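Long-range contact in methylenetetrahydrofolate--tRNA-(uracil-5-)-methyltransferase TrmFO (Thermus thermophilus, PDB 3G5S), which probably methylates uridine 54 of tRNAs at C5, using methylenetetrahydrofolate as the carbon donor and FAD as cofactor: residues Y186-Y196 / P256-Q264. Residues are numbered along the deposited sequence; the frame is centred on the assembly and turned at random. Where two conformers were deposited one is given.
Sequences YLNCPMTEEEY and PFAVVQLRQ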
ATOM      1  N   TYR A 186     -12.397  14.028  15.030  1.00 19.46           N
ATOM      2  CA  TYR A 186     -11.007  14.355  14.744  1.00 18.65           C
ATOM      3  C   TYR A 186     -10.241  14.632  16.028  1.00 16.94           C
ATOM      4  O   TYR A 186     -10.800  15.118  17.010  1.00 17.79           O
ATOM      5  CB  TYR A 186     -10.913  15.580  13.828  1.00 18.67           C
ATOM      6  CG  TYR A 186     -11.504  15.380  12.453  1.00 19.95           C
ATOM      7  CD1 TYR A 186     -10.709  14.978  11.389  1.00 19.41           C
ATOM      8  CD2 TYR A 186     -12.857  15.590  12.219  1.00 22.13           C
ATOM      9  CE1 TYR A 186     -11.240  14.794  10.130  1.00 20.32           C
ATOM     10  CE2 TYR A 186     -13.401  15.406  10.963  1.00 22.72           C
ATOM     11  CZ  TYR A 186     -12.588  15.007   9.921  1.00 22.28           C
ATOM     12  OH  TYR A 186     -13.121  14.819   8.668  1.00 24.50           O
ATOM     13  N   LEU A 187      -8.955  14.305  16.014  1.00 15.52           N
ATOM     14  CA  LEU A 187      -8.045  14.756  17.053  1.00 15.27           C
ATOM     15  C   LEU A 187      -7.419  16.059  16.583  1.00 14.77           C
ATOM     16  O   LEU A 187      -6.958  16.162  15.450  1.00 18.10           O
ATOM     17  CB  LEU A 187      -6.963  13.713  17.323  1.00 18.70           C
ATOM     18  CG  LEU A 187      -7.263  12.691  18.417  1.00 23.23           C
ATOM     19  CD1 LEU A 187      -6.179  11.629  18.464  1.00 25.13           C
ATOM     20  CD2 LEU A 187      -7.386  13.394  19.764  1.00 24.11           C
ATOM     21  N   ASN A 188      -7.416  17.057  17.454  1.00 12.98           N
ATOM     22  CA  ASN A 188      -6.904  18.371  17.102  1.00 13.10           C
ATOM     23  C   ASN A 188      -5.696  18.703  17.957  1.00 13.24           C
ATOM     24  O   ASN A 188      -5.764  18.611  19.176  1.00 14.80           O
ATOM     25  CB  ASN A 188      -7.993  19.421  17.307  1.00 14.31           C
ATOM     26  CG  ASN A 188      -9.227  19.130  16.487  1.00 15.18           C
ATOM     27  OD1 ASN A 188      -9.264  19.419  15.294  1.00 15.85           O
ATOM     28  ND2 ASN A 188     -10.237  18.536  17.114  1.00 16.50           N
ATOM     29  N   CYS A 189      -4.599  19.078  17.313  1.00 12.41           N
ATOM     30  CA  CYS A 189      -3.367  19.451  17.996  1.00 13.31           C
ATOM     31  C   CYS A 189      -3.193  20.959  17.873  1.00 13.40           C
ATOM     32  O   CYS A 189      -2.714  21.439  16.843  1.00 13.60           O
ATOM     33  CB  CYS A 189      -2.173  18.755  17.343  1.00 13.69           C
ATOM     34  SG  CYS A 189      -2.274  16.955  17.283  1.00 15.38           S
ATOM     35  N   PRO A 190      -3.605  21.717  18.903  1.00 13.77           N
ATOM     36  CA  PRO A 190      -3.504  23.174  18.797  1.00 14.13           C
ATOM     37  C   PRO A 190      -2.076  23.692  18.947  1.00 15.02           C
ATOM     38  O   PRO A 190      -1.254  23.115  19.670  1.00 16.78           O
ATOM     39  CB  PRO A 190      -4.384  23.670  19.945  1.00 15.03           C
ATOM     40  CG  PRO A 190      -4.373  22.568  20.945  1.00 15.88           C
ATOM     41  CD  PRO A 190      -4.253  21.289  20.158  1.00 14.60           C
HETATM   42  N   MSE A 191      -1.822  24.814  18.284  0.61 15.57           N
HETATM   43  CA  MSE A 191      -0.507  25.411  18.180  0.61 17.34           C
HETATM   44  C   MSE A 191      -0.623  26.902  18.448  0.61 16.83           C
HETATM   45  O   MSE A 191      -1.618  27.524  18.067  0.61 17.79           O
HETATM   46  CB  MSE A 191      -0.004  25.218  16.761  0.61 18.91           C
HETATM   47  CG  MSE A 191       1.471  25.119  16.654  0.61 22.20           C
HETATM   48 SE   MSE A 191       1.879  24.456  14.911  0.61 24.84          SE
HETATM   49  CE  MSE A 191       0.957  22.810  14.978  0.61  8.28           C
ATOM     50  N   THR A 192       0.391  27.474  19.090  1.00 15.98           N
ATOM     51  CA  THR A 192       0.461  28.919  19.241  1.00 16.94           C
ATOM     52  C   THR A 192       1.034  29.518  17.965  1.00 16.96           C
ATOM     53  O   THR A 192       1.546  28.807  17.097  1.00 17.25           O
ATOM     54  CB  THR A 192       1.400  29.325  20.382  1.00 17.71           C
ATOM     55  OG1 THR A 192       2.721  28.865  20.078  1.00 18.66           O
ATOM     56  CG2 THR A 192       0.935  28.733  21.708  1.00 18.80           C
ATOM     57  N   GLU A 193       0.965  30.838  17.864  1.00 18.34           N
ATOM     58  CA  GLU A 193       1.567  31.544  16.744  1.00 19.37           C
ATOM     59  C   GLU A 193       3.069  31.261  16.624  1.00 19.87           C
ATOM     60  O   GLU A 193       3.575  31.078  15.525  1.00 19.77           O
ATOM     61  CB  GLU A 193       1.302  33.047  16.863  1.00 22.42           C
ATOM     62  CG  GLU A 193       1.669  33.873  15.634  1.00 25.01           C
ATOM     63  CD  GLU A 193       1.248  35.331  15.765  1.00 28.05           C
ATOM     64  OE1 GLU A 193       0.778  35.724  16.854  1.00 30.44           O
ATOM     65  OE2 GLU A 193       1.390  36.090  14.784  1.00 30.38           O
ATOM     66  N   GLU A 194       3.790  31.227  17.743  1.00 19.88           N
ATOM     67  CA  GLU A 194       5.223  30.937  17.675  1.00 20.81           C
ATOM     68  C   GLU A 194       5.502  29.512  17.207  1.00 19.45           C
ATOM     69  O   GLU A 194       6.427  29.274  16.432  1.00 20.62           O
ATOM     70  CB  GLU A 194       5.917  31.203  19.014  1.00 23.35           C
ATOM     71  CG  GLU A 194       7.321  30.590  19.138  1.00 25.43           C
ATOM     72  CD  GLU A 194       8.324  31.115  18.112  1.00 28.43           C
ATOM     73  OE1 GLU A 194       8.047  32.148  17.463  1.00 29.59           O
ATOM     74  OE2 GLU A 194       9.402  30.493  17.961  1.00 30.25           O
ATOM     75  N   GLU A 195       4.703  28.559  17.670  1.00 17.71           N
ATOM     76  CA  GLU A 195       4.870  27.185  17.221  1.00 17.46           C
ATOM     77  C   GLU A 195       4.568  27.064  15.732  1.00 17.00           C
ATOM     78  O   GLU A 195       5.261  26.349  15.003  1.00 17.07           O
ATOM     79  CB  GLU A 195       3.993  26.240  18.035  1.00 17.49           C
ATOM     80  CG  GLU A 195       4.488  26.083  19.462  1.00 18.05           C
ATOM     81  CD  GLU A 195       3.510  25.371  20.374  1.00 18.66           C
ATOM     82  OE1 GLU A 195       2.286  25.512  20.178  1.00 17.81           O
ATOM     83  OE2 GLU A 195       3.972  24.684  21.311  1.00 21.37           O
ATOM     84  N   TYR A 196       3.536  27.766  15.276  1.00 16.88           N
ATOM     85  CA  TYR A 196       3.234  27.786  13.852  1.00 16.37           C
ATOM     86  C   TYR A 196       4.386  28.388  13.051  1.00 17.30           C
ATOM     87  O   TYR A 196       4.788  27.855  12.023  1.00 17.60           O
ATOM     88  CB  TYR A 196       1.937  28.541  13.558  1.00 17.10           C
ATOM     89  CG  TYR A 196       1.735  28.726  12.074  1.00 16.32           C
ATOM     90  CD1 TYR A 196       1.358  27.656  11.272  1.00 15.09           C
ATOM     91  CD2 TYR A 196       1.960  29.955  11.467  1.00 16.75           C
ATOM     92  CE1 TYR A 196       1.192  27.811   9.914  1.00 15.19           C
ATOM     93  CE2 TYR A 196       1.793  30.118  10.103  1.00 16.19           C
ATOM     94  CZ  TYR A 196       1.408  29.042   9.333  1.00 15.18           C
ATOM     95  OH  TYR A 196       1.242  29.174   7.978  1.00 15.53           O
ATOM     96  N   PRO A 256      -8.241  28.041  18.826  1.00 15.74           N
ATOM     97  CA  PRO A 256      -6.775  27.979  18.795  0.57 15.81           C
ATOM     98  C   PRO A 256      -6.223  28.827  17.654  1.00 15.28           C
ATOM     99  O   PRO A 256      -6.952  29.182  16.722  1.00 15.99           O
ATOM    100  CB  PRO A 256      -6.485  26.493  18.565  0.57 16.59           C
ATOM    101  CG  PRO A 256      -7.730  25.936  17.990  0.57 15.16           C
ATOM    102  CD  PRO A 256      -8.874  26.759  18.478  0.57 15.29           C
ATOM    103  N   PHE A 257      -4.949  29.178  17.740  1.00 15.41           N
ATOM    104  CA  PHE A 257      -4.332  29.923  16.652  1.00 14.97           C
ATOM    105  C   PHE A 257      -4.293  29.076  15.375  1.00 14.37           C
ATOM    106  O   PHE A 257      -4.674  29.528  14.299  1.00 15.44           O
ATOM    107  CB  PHE A 257      -2.924  30.386  17.015  1.00 15.97           C
ATOM    108  CG  PHE A 257      -2.251  31.136  15.909  1.00 16.48           C
ATOM    109  CD1 PHE A 257      -2.471  32.496  15.743  1.00 19.07           C
ATOM    110  CD2 PHE A 257      -1.441  30.476  15.000  1.00 17.21           C
ATOM    111  CE1 PHE A 257      -1.867  33.188  14.707  1.00 19.72           C
ATOM    112  CE2 PHE A 257      -0.839  31.159  13.964  1.00 17.86           C
ATOM    113  CZ  PHE A 257      -1.054  32.517  13.815  1.00 20.00           C
ATOM    114  N   ALA A 258      -3.823  27.842  15.506  1.00 14.42           N
ATOM    115  CA  ALA A 258      -3.760  26.907  14.393  1.00 13.86           C
ATOM    116  C   ALA A 258      -3.859  25.505  14.971  1.00 13.05           C
ATOM    117  O   ALA A 258      -3.638  25.307  16.170  1.00 13.21           O
ATOM    118  CB  ALA A 258      -2.463  27.084  13.639  1.00 14.75           C
ATOM    119  N   VAL A 259      -4.224  24.539  14.131  1.00 12.32           N
ATOM    120  CA  VAL A 259      -4.257  23.148  14.548  1.00 12.94           C
ATOM    121  C   VAL A 259      -3.709  22.256  13.456  1.00 13.68           C
ATOM    122  O   VAL A 259      -3.676  22.627  12.289  1.00 16.07           O
ATOM    123  CB  VAL A 259      -5.688  22.652  14.866  1.00 14.79           C
ATOM    124  CG1 VAL A 259      -6.347  23.532  15.912  1.00 15.82           C
ATOM    125  CG2 VAL A 259      -6.523  22.567  13.598  1.00 15.78           C
ATOM    126  N   VAL A 260      -3.246  21.085  13.858  1.00 12.35           N
ATOM    127  CA  VAL A 260      -3.129  19.961  12.947  1.00 11.81           C
ATOM    128  C   VAL A 260      -4.199  18.962  13.367  1.00 11.80           C
ATOM    129  O   VAL A 260      -4.306  18.605  14.546  1.00 12.53           O
ATOM    130  CB  VAL A 260      -1.736  19.319  13.004  1.00 12.96           C
ATOM    131  CG1 VAL A 260      -1.700  18.035  12.188  1.00 14.12           C
ATOM    132  CG2 VAL A 260      -0.684  20.309  12.517  1.00 14.14           C
ATOM    133  N   GLN A 261      -5.011  18.527  12.408  1.00 11.73           N
ATOM    134  CA  GLN A 261      -6.045  17.550  12.695  1.00 11.98           C
ATOM    135  C   GLN A 261      -5.582  16.161  12.308  1.00 11.22           C
ATOM    136  O   GLN A 261      -4.855  16.000  11.326  1.00 12.46           O
ATOM    137  CB  GLN A 261      -7.307  17.860  11.904  1.00 13.16           C
ATOM    138  CG  GLN A 261      -7.972  19.147  12.267  1.00 15.20           C
ATOM    139  CD  GLN A 261      -9.360  19.208  11.707  1.00 15.74           C
ATOM    140  OE1 GLN A 261      -9.552  19.145  10.490  1.00 16.74           O
ATOM    141  NE2 GLN A 261     -10.348  19.302  12.586  1.00 16.72           N
ATOM    142  N   LEU A 262      -6.028  15.162  13.062  1.00 11.28           N
ATOM    143  CA  LEU A 262      -5.783  13.772  12.713  1.00 11.65           C
ATOM    144  C   LEU A 262      -7.100  13.034  12.615  1.00 10.98           C
ATOM    145  O   LEU A 262      -8.037  13.312  13.366  1.00 12.28           O
ATOM    146  CB  LEU A 262      -4.880  13.084  13.734  1.00 13.17           C
ATOM    147  CG  LEU A 262      -3.434  13.590  13.737  1.00 16.56           C
ATOM    148  CD1 LEU A 262      -3.292  14.731  14.706  1.00 18.58           C
ATOM    149  CD2 LEU A 262      -2.478  12.466  14.086  1.00 17.23           C
ATOM    150  N   ARG A 263      -7.175  12.100  11.675  1.00 11.49           N
ATOM    151  CA  ARG A 263      -8.387  11.310  11.513  1.00 13.02           C
ATOM    152  C   ARG A 263      -8.072   9.825  11.529  1.00 11.51           C
ATOM    153  O   ARG A 263      -6.997   9.394  11.112  1.00 11.85           O
ATOM    154  CB  ARG A 263      -9.129  11.678  10.231  1.00 16.18           C
ATOM    155  CG  ARG A 263      -8.546  11.097   8.977  1.00 18.43           C
ATOM    156  CD  ARG A 263      -9.500  11.262   7.800  1.00 18.64           C
ATOM    157  NE  ARG A 263      -9.206  10.242   6.812  1.00 18.69           N
ATOM    158  CZ  ARG A 263      -9.873  10.044   5.680  1.00 18.09           C
ATOM    159  NH1 ARG A 263     -10.904  10.812   5.343  1.00 18.56           N
ATOM    160  NH2 ARG A 263      -9.489   9.059   4.885  1.00 17.99           N
ATOM    161  N   GLN A 264      -9.027   9.042  12.006  1.00 11.93           N
ATOM    162  CA  GLN A 264      -8.870   7.603  12.086  1.00 11.74           C
ATOM    163  C   GLN A 264      -8.958   6.963  10.695  1.00 11.17           C
ATOM    164  O   GLN A 264      -9.899   7.230   9.941  1.00 12.37           O
ATOM    165  CB  GLN A 264      -9.938   7.030  13.012  1.00 12.64           C
ATOM    166  CG  GLN A 264      -9.834   5.540  13.206  1.00 13.56           C
ATOM    167  CD  GLN A 264     -10.840   4.998  14.199  1.00 15.17           C
ATOM    168  OE1 GLN A 264     -11.189   3.817  14.156  1.00 17.17           O
ATOM    169  NE2 GLN A 264     -11.319   5.853  15.095  1.00 16.61           N
TER
HETATM  170  O   HOH W   1     -11.274  13.935   6.337  1.00 31.18           O
HETATM  171  O   HOH W   2      -3.434  28.583  20.140  1.00 21.56           O
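Asn188 and Gln261 lie side by side in a non-hydrogen-bonded pair of two antiparallel strands. Their side chains point the same way, with the amide planes 31° apart. Gln261 NE2 donates to Asn188 OD1 at 2.9 Å, nearly straight (165°); the donor lies in the Asn188 carbonyl plane and the acceptor in the Gln261 amide plane. Asn188 ND2 turns to the carbonyls of Phe175 and Ala177, so both ends of this buried amide are held. The Tyr186 ring runs alongside Arg263, with CE1 3.8 Å from Arg263 CB. One water joins Tyr186 OH to Arg263 NH1, while Arg263 NE pairs with Glu265. On the other face, Cys189 SG rests on Leu262 CD1 at 3.6 Å. At the far end, Phe257 has CG anti to its backbone N (chi1 179°), which sets the ring against the first helical turn. Glu193 CA sits over one ring face, 3.7 Å from the centroid, a CH-pi contact. Tyr196 CD2 meets the ring edge. Replacing Phe257 by an alanine would remove the ring, and would probably cost Glu193 its CH-pi partner and open a gap beside Tyr196. Thr192 and Glu195 close the helix start with a capping box. The two segments contribute neighbouring strands of an antiparallel sheet, the first leading into helix 193-205.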